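Local atomic coordinates of iron-chelator utilization protein (Thermobifida fusca TM51, PDB entry 4YHB), a protein that binds flavin-adenine dinucleotide and probably acts as a flavin-dependent reductase that helps free iron from ferric siderophores. Residues R31-D36 with I103-H108; S47-D52 with R132-Y137; L56-P61 with I85-T90. All coordinates share one frame; numbering follows the deposited sequence.

Contact 1: residues R31-D36 with I103-H108; sequences RMVRVD and IDFVVH. With FAD (flavin-adenine dinucleotide), chain C.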
# COMPACT_ATOMS: atom_id res chain seq x y z
N ARG A 31 4.83 -14.84 3.58
CA ARG A 31 3.47 -14.33 3.39
C ARG A 31 3.36 -13.10 2.47
O ARG A 31 2.35 -12.41 2.49
CB ARG A 31 2.85 -13.97 4.73
CG ARG A 31 2.80 -15.13 5.72
CD ARG A 31 2.45 -14.56 7.08
NE ARG A 31 2.19 -15.56 8.12
CZ ARG A 31 3.12 -16.12 8.86
NH1 ARG A 31 4.40 -15.81 8.66
NH2 ARG A 31 2.78 -17.00 9.81
N MET A 32 4.41 -12.82 1.71
CA MET A 32 4.37 -11.71 0.77
C MET A 32 5.02 -12.08 -0.56
O MET A 32 6.11 -12.66 -0.60
CB MET A 32 5.06 -10.47 1.34
CG MET A 32 4.73 -9.23 0.50
SD MET A 32 4.57 -7.70 1.40
CE MET A 32 3.34 -8.10 2.63
N VAL A 33 4.35 -11.73 -1.65
CA VAL A 33 4.86 -12.03 -2.97
C VAL A 33 4.94 -10.74 -3.78
O VAL A 33 4.01 -9.93 -3.78
CB VAL A 33 4.00 -13.10 -3.67
CG1 VAL A 33 2.58 -12.59 -3.93
CG2 VAL A 33 4.66 -13.53 -4.97
N ARG A 34 6.08 -10.55 -4.44
CA ARG A 34 6.37 -9.36 -5.21
C ARG A 34 6.24 -9.72 -6.67
O ARG A 34 6.87 -10.67 -7.14
CB ARG A 34 7.77 -8.83 -4.87
CG ARG A 34 8.21 -7.64 -5.69
CD ARG A 34 9.42 -6.96 -5.07
NE ARG A 34 9.08 -6.35 -3.79
CZ ARG A 34 9.96 -5.89 -2.91
NH1 ARG A 34 11.26 -5.96 -3.17
NH2 ARG A 34 9.54 -5.35 -1.78
N VAL A 35 5.38 -8.99 -7.37
CA VAL A 35 5.00 -9.32 -8.73
C VAL A 35 5.33 -8.15 -9.65
O VAL A 35 4.99 -7.01 -9.33
CB VAL A 35 3.48 -9.64 -8.80
CG1 VAL A 35 3.03 -9.88 -10.24
CG2 VAL A 35 3.14 -10.84 -7.90
N ASP A 36 6.02 -8.42 -10.76
CA ASP A 36 6.22 -7.39 -11.78
C ASP A 36 5.22 -7.59 -12.92
O ASP A 36 5.16 -8.70 -13.47
CB ASP A 36 7.65 -7.41 -12.34
CG ASP A 36 8.71 -7.09 -11.30
OD1 ASP A 36 8.42 -6.37 -10.32
OD2 ASP A 36 9.86 -7.58 -11.46
N ILE A 103 4.13 -4.78 -7.76
CA ILE A 103 3.12 -4.81 -6.71
C ILE A 103 3.48 -5.86 -5.66
O ILE A 103 3.77 -7.01 -6.01
CB ILE A 103 1.73 -5.17 -7.25
CG1 ILE A 103 1.37 -4.35 -8.49
CG2 ILE A 103 0.67 -5.08 -6.12
CD1 ILE A 103 0.80 -3.01 -8.22
N ASP A 104 3.44 -5.46 -4.39
CA ASP A 104 3.62 -6.40 -3.29
C ASP A 104 2.26 -6.85 -2.73
O ASP A 104 1.49 -6.02 -2.22
CB ASP A 104 4.44 -5.74 -2.17
CG ASP A 104 5.92 -5.71 -2.47
OD1 ASP A 104 6.30 -6.17 -3.56
OD2 ASP A 104 6.71 -5.23 -1.62
N PHE A 105 1.99 -8.15 -2.80
CA PHE A 105 0.72 -8.72 -2.32
C PHE A 105 0.90 -9.43 -0.98
O PHE A 105 1.78 -10.28 -0.85
CB PHE A 105 0.16 -9.76 -3.28
CG PHE A 105 -0.27 -9.24 -4.62
CD1 PHE A 105 0.67 -8.96 -5.59
CD2 PHE A 105 -1.62 -9.11 -4.92
CE1 PHE A 105 0.26 -8.51 -6.86
CE2 PHE A 105 -2.03 -8.65 -6.17
CZ PHE A 105 -1.09 -8.35 -7.14
N VAL A 106 0.03 -9.14 -0.01
CA VAL A 106 -0.07 -10.02 1.15
C VAL A 106 -0.71 -11.32 0.69
O VAL A 106 -1.74 -11.31 0.02
CB VAL A 106 -0.90 -9.44 2.30
CG1 VAL A 106 -1.09 -10.51 3.42
CG2 VAL A 106 -0.24 -8.20 2.86
N VAL A 107 -0.10 -12.45 1.04
CA VAL A 107 -0.68 -13.74 0.71
C VAL A 107 -1.50 -14.17 1.91
O VAL A 107 -0.94 -14.37 2.98
CB VAL A 107 0.40 -14.78 0.35
CG1 VAL A 107 -0.22 -16.10 -0.08
CG2 VAL A 107 1.33 -14.22 -0.73
N HIS A 108 -2.82 -14.26 1.75
CA HIS A 108 -3.72 -14.69 2.81
C HIS A 108 -4.89 -15.44 2.15
O HIS A 108 -5.08 -15.36 0.93
CB HIS A 108 -4.23 -13.50 3.64
CG HIS A 108 -5.13 -12.57 2.87
ND1 HIS A 108 -6.50 -12.64 2.93
CD2 HIS A 108 -4.84 -11.58 1.99
CE1 HIS A 108 -7.02 -11.72 2.13
NE2 HIS A 108 -6.04 -11.07 1.54
PA FAD C . -11.30 -9.00 0.50
O1A FAD C . -12.36 -9.66 -0.40
O2A FAD C . -11.30 -7.43 0.34
O5B FAD C . -11.72 -9.27 2.03
C5B FAD C . -12.16 -10.52 2.43
C4B FAD C . -11.85 -10.71 3.92
O4B FAD C . -10.48 -10.81 4.17
C3B FAD C . -12.35 -9.61 4.76
O3B FAD C . -12.84 -10.20 5.93
C2B FAD C . -11.20 -8.82 5.03
O2B FAD C . -11.22 -8.18 6.30
C1B FAD C . -10.10 -9.80 5.05
N9A FAD C . -8.81 -9.29 4.62
C8A FAD C . -8.57 -8.42 3.61
N7A FAD C . -7.24 -8.22 3.53
C5A FAD C . -6.64 -8.99 4.46
C6A FAD C . -5.32 -9.20 4.85
N6A FAD C . -4.27 -8.53 4.16
N1A FAD C . -5.04 -10.05 5.85
C2A FAD C . -6.03 -10.70 6.50
N3A FAD C . -7.31 -10.52 6.16
C4A FAD C . -7.63 -9.66 5.16
N1 FAD C . -2.71 -4.85 0.29
C2 FAD C . -1.59 -5.49 -0.07
O2 FAD C . -1.46 -6.67 0.19
N3 FAD C . -0.63 -4.78 -0.74
C4 FAD C . -0.78 -3.47 -1.04
O4 FAD C . 0.12 -2.90 -1.65
C4X FAD C . -1.93 -2.78 -0.67
N5 FAD C . -2.13 -1.44 -0.94
C5X FAD C . -3.28 -0.84 -0.56
C6 FAD C . -3.50 0.52 -0.84
C7 FAD C . -4.55 1.08 -0.50
C7M FAD C . -4.67 2.58 -0.86
C8 FAD C . -5.52 0.57 0.10
C8M FAD C . -6.77 1.30 0.50
C9 FAD C . -5.47 -0.75 0.44
C9A FAD C . -4.29 -1.67 0.15
N10 FAD C . -4.07 -2.95 0.41
C10 FAD C . -2.91 -3.53 0.02
C1' FAD C . -5.09 -3.74 1.13
C2' FAD C . -5.98 -4.52 0.22
O2' FAD C . -6.66 -3.65 -0.61
C3' FAD C . -6.97 -5.36 1.10
O3' FAD C . -6.19 -6.14 1.95
C4' FAD C . -8.01 -6.14 0.34
O4' FAD C . -9.06 -6.42 1.16
C5' FAD C . -7.49 -7.48 -0.20
O5' FAD C . -8.33 -8.03 -1.19
P FAD C . -8.91 -9.47 -0.88
O1P FAD C . -9.80 -9.72 -2.12
O2P FAD C . -7.66 -10.32 -0.52
O3P FAD C . -9.94 -9.81 0.26
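The carboxylate of Asp104 is gripped side-on by Arg34, which spends two nitrogens on it, one for each oxygen. NE reaches Asp104 OD1 at 2.8 Å, NH2 reaches OD2, and each oxygen accepts through its syn lone pair. The bend of Arg34 at chi3 (-66°) brings NE to Asp104 OD1; guanidinium and carboxylate lie nearly coplanar, 4° apart. An alanine in place of Arg34 would probably leave the buried carboxylate to a long, weak ion pair with Arg92 and freer to turn. Beneath this pair runs an antiparallel ladder between neighbouring strands of the six-stranded FAD-binding barrel, as in the ferredoxin reductase-like family. Val33 and Phe105 exchange two backbone bonds, as do Val35 and Ile103, and Val107 N extends the ladder to Arg31 O at 2.8 Å. Arg34 and Asp104 share their side of the sheet with Met32, whose CE rests on Val106 CG2 at 3.6 Å. On the other side, Val35 CG2 approaches Phe105 CE1, while Val33 CG1 touches both Phe105 CB and Val107 CG2. The strand 103-106 also reads the flavin: Asp104 O accepts from FAD N3 at 2.9 Å, and Val106 N donates to FAD O2 at 2.9 Å.

Contact 2: residues S47-D52 with R132-Y137; sequences SDNFAD and RGTVYY
Thr134 holds OG1 anti to its backbone N (chi1 -171°), and Asn49 and Asp52 both turn CG anti to their carbonyl carbons, an arrangement that brings the Asn49 amide and the Asp52 carboxylate together on the Thr134 hydroxyl. Asn49 ND2 gives a proton to Thr134 OG1 at 2.8 Å, with the oxygen in the amide plane. Thr134 OG1 in turn donates to Asp52 OD1 at 2.7 Å, on its syn lone pair, so the hydroxyl acts as acceptor and donor at once. The same Asn49 amide stands upright over the ring of Tyr136, their planes 87° apart, with ND2 3.3 Å above the ring centre. Beside it Asp48 leans its CB toward Tyr136 OH, although the polar ends of these two look elsewhere, Asp48 to Tyr13 and Arg46, and Tyr136 to Glu11.

A type I turn from Asn49 to Asp52 shapes the loop that leads into barrel strand 53-57. Asp52 OD2 holds the loop from within, accepting from Ser47 OG at 2.7 Å and from Asn49 N above the carboxylate plane. Across from the loop, strand 133-136 pairs with strand 9-12 in a separate two-stranded sheet. Two waters carry loop side chains to backbone N-H groups of the strand segment: one joins Asp52 OD1 to Val135 N, and another joins Asn49 OD1 to Tyr137 N.

With both oxygens of the Asp52 carboxylate engaged, one by Thr134 and a water, the other by the loop itself, the aspartate is likely to remain charged and to tie the loop's fold to its docking on the strand.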
# COMPACT_ATOMS: atom_id res chain seq x y z
N SER A 47 3.64 7.26 -11.84
CA SER A 47 3.56 7.18 -10.39
C SER A 47 4.62 8.08 -9.78
O SER A 47 5.81 7.82 -9.92
CB SER A 47 3.73 5.74 -9.89
OG SER A 47 3.74 5.71 -8.46
N ASP A 48 4.19 9.15 -9.11
CA ASP A 48 5.14 10.13 -8.60
C ASP A 48 5.40 10.02 -7.09
O ASP A 48 6.41 10.54 -6.60
CB ASP A 48 4.65 11.54 -8.93
CG ASP A 48 4.71 11.84 -10.41
OD1 ASP A 48 5.83 12.00 -10.93
OD2 ASP A 48 3.64 11.89 -11.06
N ASN A 49 4.52 9.37 -6.35
CA ASN A 49 4.65 9.38 -4.89
C ASN A 49 4.38 8.03 -4.22
O ASN A 49 3.80 7.13 -4.82
CB ASN A 49 3.73 10.45 -4.31
CG ASN A 49 4.22 11.86 -4.63
OD1 ASN A 49 5.17 12.35 -4.01
ND2 ASN A 49 3.59 12.49 -5.62
N PHE A 50 4.81 7.92 -2.96
CA PHE A 50 4.96 6.62 -2.29
C PHE A 50 3.66 5.87 -2.05
O PHE A 50 3.65 4.64 -2.03
CB PHE A 50 5.70 6.79 -0.96
CG PHE A 50 4.85 7.37 0.14
CD1 PHE A 50 4.25 6.54 1.08
CD2 PHE A 50 4.65 8.74 0.24
CE1 PHE A 50 3.47 7.07 2.09
CE2 PHE A 50 3.88 9.28 1.24
CZ PHE A 50 3.28 8.44 2.18
N ALA A 51 2.56 6.58 -1.84
CA ALA A 51 1.31 5.89 -1.55
C ALA A 51 0.41 5.74 -2.77
O ALA A 51 -0.76 5.35 -2.63
CB ALA A 51 0.56 6.61 -0.43
N ASP A 52 0.94 6.03 -3.96
CA ASP A 52 0.20 5.82 -5.21
C ASP A 52 -0.34 4.39 -5.26
O ASP A 52 0.35 3.45 -4.88
CB ASP A 52 1.06 6.06 -6.44
CG ASP A 52 1.40 7.53 -6.65
OD1 ASP A 52 0.86 8.40 -5.93
OD2 ASP A 52 2.20 7.80 -7.58
N ARG A 132 -5.53 6.98 -9.87
CA ARG A 132 -6.43 8.08 -10.18
C ARG A 132 -5.65 9.40 -10.17
O ARG A 132 -5.97 10.36 -10.88
CB ARG A 132 -7.58 8.10 -9.17
CG ARG A 132 -8.53 9.30 -9.25
CD ARG A 132 -9.37 9.32 -10.52
NE ARG A 132 -8.69 9.94 -11.66
CZ ARG A 132 -9.31 10.28 -12.78
NH1 ARG A 132 -10.61 10.06 -12.89
NH2 ARG A 132 -8.64 10.84 -13.79
N GLY A 133 -4.60 9.42 -9.36
CA GLY A 133 -3.77 10.59 -9.20
C GLY A 133 -2.70 10.35 -8.16
O GLY A 133 -2.39 9.20 -7.84
N THR A 134 -2.14 11.42 -7.63
CA THR A 134 -0.98 11.32 -6.74
C THR A 134 -0.98 12.50 -5.77
O THR A 134 -1.53 13.57 -6.08
CB THR A 134 0.36 11.26 -7.53
OG1 THR A 134 1.45 10.94 -6.66
CG2 THR A 134 0.64 12.58 -8.25
N VAL A 135 -0.39 12.30 -4.60
CA VAL A 135 -0.34 13.36 -3.58
C VAL A 135 1.09 13.69 -3.20
O VAL A 135 1.84 12.81 -2.73
CB VAL A 135 -1.12 12.96 -2.32
CG1 VAL A 135 -1.15 14.12 -1.34
CG2 VAL A 135 -2.53 12.52 -2.68
N TYR A 136 1.48 14.94 -3.41
CA TYR A 136 2.80 15.43 -3.02
C TYR A 136 2.77 16.03 -1.61
O TYR A 136 1.80 16.68 -1.23
CB TYR A 136 3.30 16.50 -3.99
CG TYR A 136 3.55 16.05 -5.40
CD1 TYR A 136 4.81 15.67 -5.82
CD2 TYR A 136 2.52 16.05 -6.34
CE1 TYR A 136 5.04 15.27 -7.13
CE2 TYR A 136 2.74 15.66 -7.64
CZ TYR A 136 4.00 15.27 -8.03
OH TYR A 136 4.22 14.88 -9.33
N TYR A 137 3.84 15.81 -0.86
CA TYR A 137 3.99 16.42 0.46
C TYR A 137 5.26 17.25 0.53
O TYR A 137 6.26 16.93 -0.12
CB TYR A 137 4.00 15.35 1.56
CG TYR A 137 2.69 14.63 1.73
CD1 TYR A 137 1.69 15.15 2.54
CD2 TYR A 137 2.45 13.41 1.09
CE1 TYR A 137 0.48 14.49 2.70
CE2 TYR A 137 1.25 12.74 1.25
CZ TYR A 137 0.27 13.28 2.05
OH TYR A 137 -0.93 12.62 2.21
O HOH W 1 5.83 14.36 -2.27
O HOH W 2 1.29 9.77 -1.66
O HOH W 3 -0.25 9.41 -3.73

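Contact 3: residues L56-P61 with I85-T90; sequences LWFPNP and IYRDYT. With FAD (flavin-adenine dinucleotide), chain C.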
# COMPACT_ATOMS: atom_id res chain seq x y z
N LEU A 56 -6.62 -3.29 -8.92
CA LEU A 56 -6.39 -4.49 -9.70
C LEU A 56 -7.69 -5.25 -9.87
O LEU A 56 -8.43 -5.47 -8.91
CB LEU A 56 -5.34 -5.39 -9.01
CG LEU A 56 -3.95 -4.76 -8.89
CD1 LEU A 56 -2.96 -5.75 -8.27
CD2 LEU A 56 -3.44 -4.26 -10.25
N TRP A 57 -7.94 -5.68 -11.10
CA TRP A 57 -9.17 -6.39 -11.45
C TRP A 57 -8.87 -7.86 -11.71
O TRP A 57 -8.13 -8.20 -12.64
CB TRP A 57 -9.83 -5.73 -12.68
CG TRP A 57 -10.37 -4.34 -12.38
CD1 TRP A 57 -9.65 -3.27 -11.91
CD2 TRP A 57 -11.72 -3.88 -12.54
NE1 TRP A 57 -10.49 -2.17 -11.77
CE2 TRP A 57 -11.75 -2.53 -12.14
CE3 TRP A 57 -12.90 -4.48 -12.98
CZ2 TRP A 57 -12.93 -1.76 -12.18
CZ3 TRP A 57 -14.07 -3.72 -13.01
CH2 TRP A 57 -14.06 -2.38 -12.61
N PHE A 58 -9.44 -8.72 -10.87
CA PHE A 58 -9.08 -10.13 -10.79
C PHE A 58 -10.08 -11.03 -11.51
O PHE A 58 -11.26 -10.70 -11.61
CB PHE A 58 -8.98 -10.57 -9.31
CG PHE A 58 -7.86 -9.92 -8.53
CD1 PHE A 58 -6.60 -10.51 -8.48
CD2 PHE A 58 -8.07 -8.74 -7.84
CE1 PHE A 58 -5.57 -9.93 -7.76
CE2 PHE A 58 -7.03 -8.14 -7.12
CZ PHE A 58 -5.79 -8.73 -7.08
N PRO A 59 -9.62 -12.21 -11.96
CA PRO A 59 -10.54 -13.24 -12.47
C PRO A 59 -11.34 -13.87 -11.34
O PRO A 59 -10.89 -13.84 -10.19
CB PRO A 59 -9.60 -14.27 -13.10
CG PRO A 59 -8.35 -14.16 -12.26
CD PRO A 59 -8.21 -12.67 -12.00
N ASN A 60 -12.52 -14.39 -11.64
CA ASN A 60 -13.25 -15.23 -10.69
C ASN A 60 -12.74 -16.65 -10.82
O ASN A 60 -12.88 -17.27 -11.88
CB ASN A 60 -14.76 -15.17 -10.93
CG ASN A 60 -15.55 -15.93 -9.88
OD1 ASN A 60 -15.23 -17.07 -9.54
ND2 ASN A 60 -16.58 -15.29 -9.35
N PRO A 61 -12.17 -17.19 -9.73
CA PRO A 61 -11.57 -18.53 -9.73
C PRO A 61 -12.59 -19.63 -9.99
O PRO A 61 -12.21 -20.71 -10.45
CB PRO A 61 -11.01 -18.64 -8.31
CG PRO A 61 -11.87 -17.75 -7.51
CD PRO A 61 -12.14 -16.57 -8.39
N ILE A 85 -14.24 -8.02 -9.63
CA ILE A 85 -13.44 -8.22 -8.43
C ILE A 85 -12.28 -7.27 -8.49
O ILE A 85 -11.27 -7.58 -9.10
CB ILE A 85 -12.91 -9.66 -8.30
CG1 ILE A 85 -14.06 -10.67 -8.40
CG2 ILE A 85 -12.14 -9.83 -6.96
CD1 ILE A 85 -13.61 -12.11 -8.49
N TYR A 86 -12.43 -6.09 -7.90
CA TYR A 86 -11.34 -5.13 -7.93
C TYR A 86 -10.93 -4.80 -6.50
O TYR A 86 -11.76 -4.83 -5.58
CB TYR A 86 -11.73 -3.86 -8.71
CG TYR A 86 -12.89 -3.08 -8.13
CD1 TYR A 86 -12.69 -2.14 -7.14
CD2 TYR A 86 -14.19 -3.29 -8.58
CE1 TYR A 86 -13.74 -1.43 -6.59
CE2 TYR A 86 -15.26 -2.58 -8.03
CZ TYR A 86 -15.02 -1.66 -7.04
OH TYR A 86 -16.07 -0.95 -6.50
N ARG A 87 -9.65 -4.50 -6.31
CA ARG A 87 -9.07 -4.24 -4.99
C ARG A 87 -7.93 -3.25 -5.13
O ARG A 87 -7.24 -3.25 -6.15
CB ARG A 87 -8.54 -5.54 -4.34
CG ARG A 87 -9.51 -6.72 -4.28
CD ARG A 87 -10.57 -6.50 -3.24
NE ARG A 87 -11.38 -7.69 -2.99
CZ ARG A 87 -12.61 -7.89 -3.48
NH1 ARG A 87 -13.17 -6.98 -4.27
NH2 ARG A 87 -13.28 -8.99 -3.16
N ASP A 88 -7.72 -2.44 -4.09
CA ASP A 88 -6.63 -1.46 -4.06
C ASP A 88 -5.30 -2.10 -3.71
O ASP A 88 -5.20 -2.81 -2.71
CB ASP A 88 -6.90 -0.38 -3.02
CG ASP A 88 -7.90 0.65 -3.48
OD1 ASP A 88 -8.60 0.42 -4.48
OD2 ASP A 88 -7.99 1.71 -2.81
N TYR A 89 -4.27 -1.83 -4.51
CA TYR A 89 -2.90 -2.25 -4.21
C TYR A 89 -1.94 -1.11 -4.52
O TYR A 89 -2.13 -0.35 -5.48
CB TYR A 89 -2.51 -3.52 -5.00
CG TYR A 89 -3.11 -4.79 -4.44
CD1 TYR A 89 -4.34 -5.25 -4.89
CD2 TYR A 89 -2.47 -5.50 -3.41
CE1 TYR A 89 -4.91 -6.39 -4.36
CE2 TYR A 89 -3.04 -6.65 -2.87
CZ TYR A 89 -4.27 -7.09 -3.35
OH TYR A 89 -4.86 -8.22 -2.85
N THR A 90 -0.89 -1.01 -3.72
CA THR A 90 0.11 0.03 -3.87
C THR A 90 1.03 -0.19 -5.07
O THR A 90 1.38 -1.33 -5.40
CB THR A 90 0.96 0.15 -2.59
OG1 THR A 90 0.09 0.48 -1.49
CG2 THR A 90 2.05 1.23 -2.73
PA FAD C . -11.30 -9.00 0.50
O1A FAD C . -12.36 -9.66 -0.40
O2A FAD C . -11.30 -7.43 0.34
O5B FAD C . -11.72 -9.27 2.03
C5B FAD C . -12.16 -10.52 2.43
C4B FAD C . -11.85 -10.71 3.92
O4B FAD C . -10.48 -10.81 4.17
C3B FAD C . -12.35 -9.61 4.76
O3B FAD C . -12.84 -10.20 5.93
C2B FAD C . -11.20 -8.82 5.03
O2B FAD C . -11.22 -8.18 6.30
C1B FAD C . -10.10 -9.80 5.05
N9A FAD C . -8.81 -9.29 4.62
C8A FAD C . -8.57 -8.42 3.61
N7A FAD C . -7.24 -8.22 3.53
C5A FAD C . -6.64 -8.99 4.46
C6A FAD C . -5.32 -9.20 4.85
N6A FAD C . -4.27 -8.53 4.16
N1A FAD C . -5.04 -10.05 5.85
C2A FAD C . -6.03 -10.70 6.50
N3A FAD C . -7.31 -10.52 6.16
C4A FAD C . -7.63 -9.66 5.16
N1 FAD C . -2.71 -4.85 0.29
C2 FAD C . -1.59 -5.49 -0.07
O2 FAD C . -1.46 -6.67 0.19
N3 FAD C . -0.63 -4.78 -0.74
C4 FAD C . -0.78 -3.47 -1.04
O4 FAD C . 0.12 -2.90 -1.65
C4X FAD C . -1.93 -2.78 -0.67
N5 FAD C . -2.13 -1.44 -0.94
C5X FAD C . -3.28 -0.84 -0.56
C6 FAD C . -3.50 0.52 -0.84
C7 FAD C . -4.55 1.08 -0.50
C7M FAD C . -4.67 2.58 -0.86
C8 FAD C . -5.52 0.57 0.10
C8M FAD C . -6.77 1.30 0.50
C9 FAD C . -5.47 -0.75 0.44
C9A FAD C . -4.29 -1.67 0.15
N10 FAD C . -4.07 -2.95 0.41
C10 FAD C . -2.91 -3.53 0.02
C1' FAD C . -5.09 -3.74 1.13
C2' FAD C . -5.98 -4.52 0.22
O2' FAD C . -6.66 -3.65 -0.61
C3' FAD C . -6.97 -5.36 1.10
O3' FAD C . -6.19 -6.14 1.95
C4' FAD C . -8.01 -6.14 0.34
O4' FAD C . -9.06 -6.42 1.16
C5' FAD C . -7.49 -7.48 -0.20
O5' FAD C . -8.33 -8.03 -1.19
P FAD C . -8.91 -9.47 -0.88
O1P FAD C . -9.80 -9.72 -2.12
O2P FAD C . -7.66 -10.32 -0.52
O3P FAD C . -9.94 -9.81 0.26
O HOH W 4 -12.62 -8.29 -11.99
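Leu56, Phe58 and Tyr89 form the tightly packed side of this contact, together with Phe105 and Trp116. Leu56 CD1 touches Tyr89 CD1 at 3.7 Å, and Phe58 CZ comes equally close to Tyr89 CE1, at the Phe58 ring edge. The Tyr89 ring edge lies at FAD N3. The antiparallel strands of the FAD-binding barrel are joined by a pair of bonds between Leu56 and Arg87, then by Phe58 N to Ile85 O at 2.8 Å.

On the other face of the sheet, Tyr86 lays CB in CH-pi contact over the five-membered ring of Trp57, 3.6 Å from its centroid. The tyrosine ring is near-parallel to the indole but offset. Looser still is the end around Pro59 and Asn60: Ile85 CD1 lies against Pro59 O and Asn60 CA, burying little of either residue, and a water accepts from Ile85 N within bonding distance of Phe58 O.

Arg87 leaves the sheet toward the cofactor, its bend at chi2 (-73°) swinging CD toward the diphosphate. NE meets FAD O1P at 2.7 Å, NH2 reaches FAD O1A, and NH1 returns to Tyr86 O, which helps fix the guanidinium. Asp88 O takes the ribityl hydroxyl O2' and Thr90 N binds FAD O4 at 3.0 Å. The strand thus probably offsets diphosphate charge at one end, while at the other its backbone N-H would probably polarise the flavin carbonyl and could favour the reduced flavin.

Contacts 1 and 3 belong to one barrel, in which strands 86-95 and 100-106 are neighbours, and their centres lie about 13 Å apart. They meet through side chains: Phe105 CZ packs on Leu56 CD1 at 3.4 Å, and Ile103 CG2 on Tyr89 CB at 3.7 Å. Between them they hold the flavin's pyrimidine end, contact 1 at N3 and O2, contact 3 at O4. Contact 2 stands apart, its centre about 20 Å from each of the others, yet it touches contact 3 where Asp52 O meets Thr90 CG2 at 3.5 Å. Asp52 directly precedes the zinc ligand His53, so the loop of contact 2 leads to the metal site beside the FAD pocket.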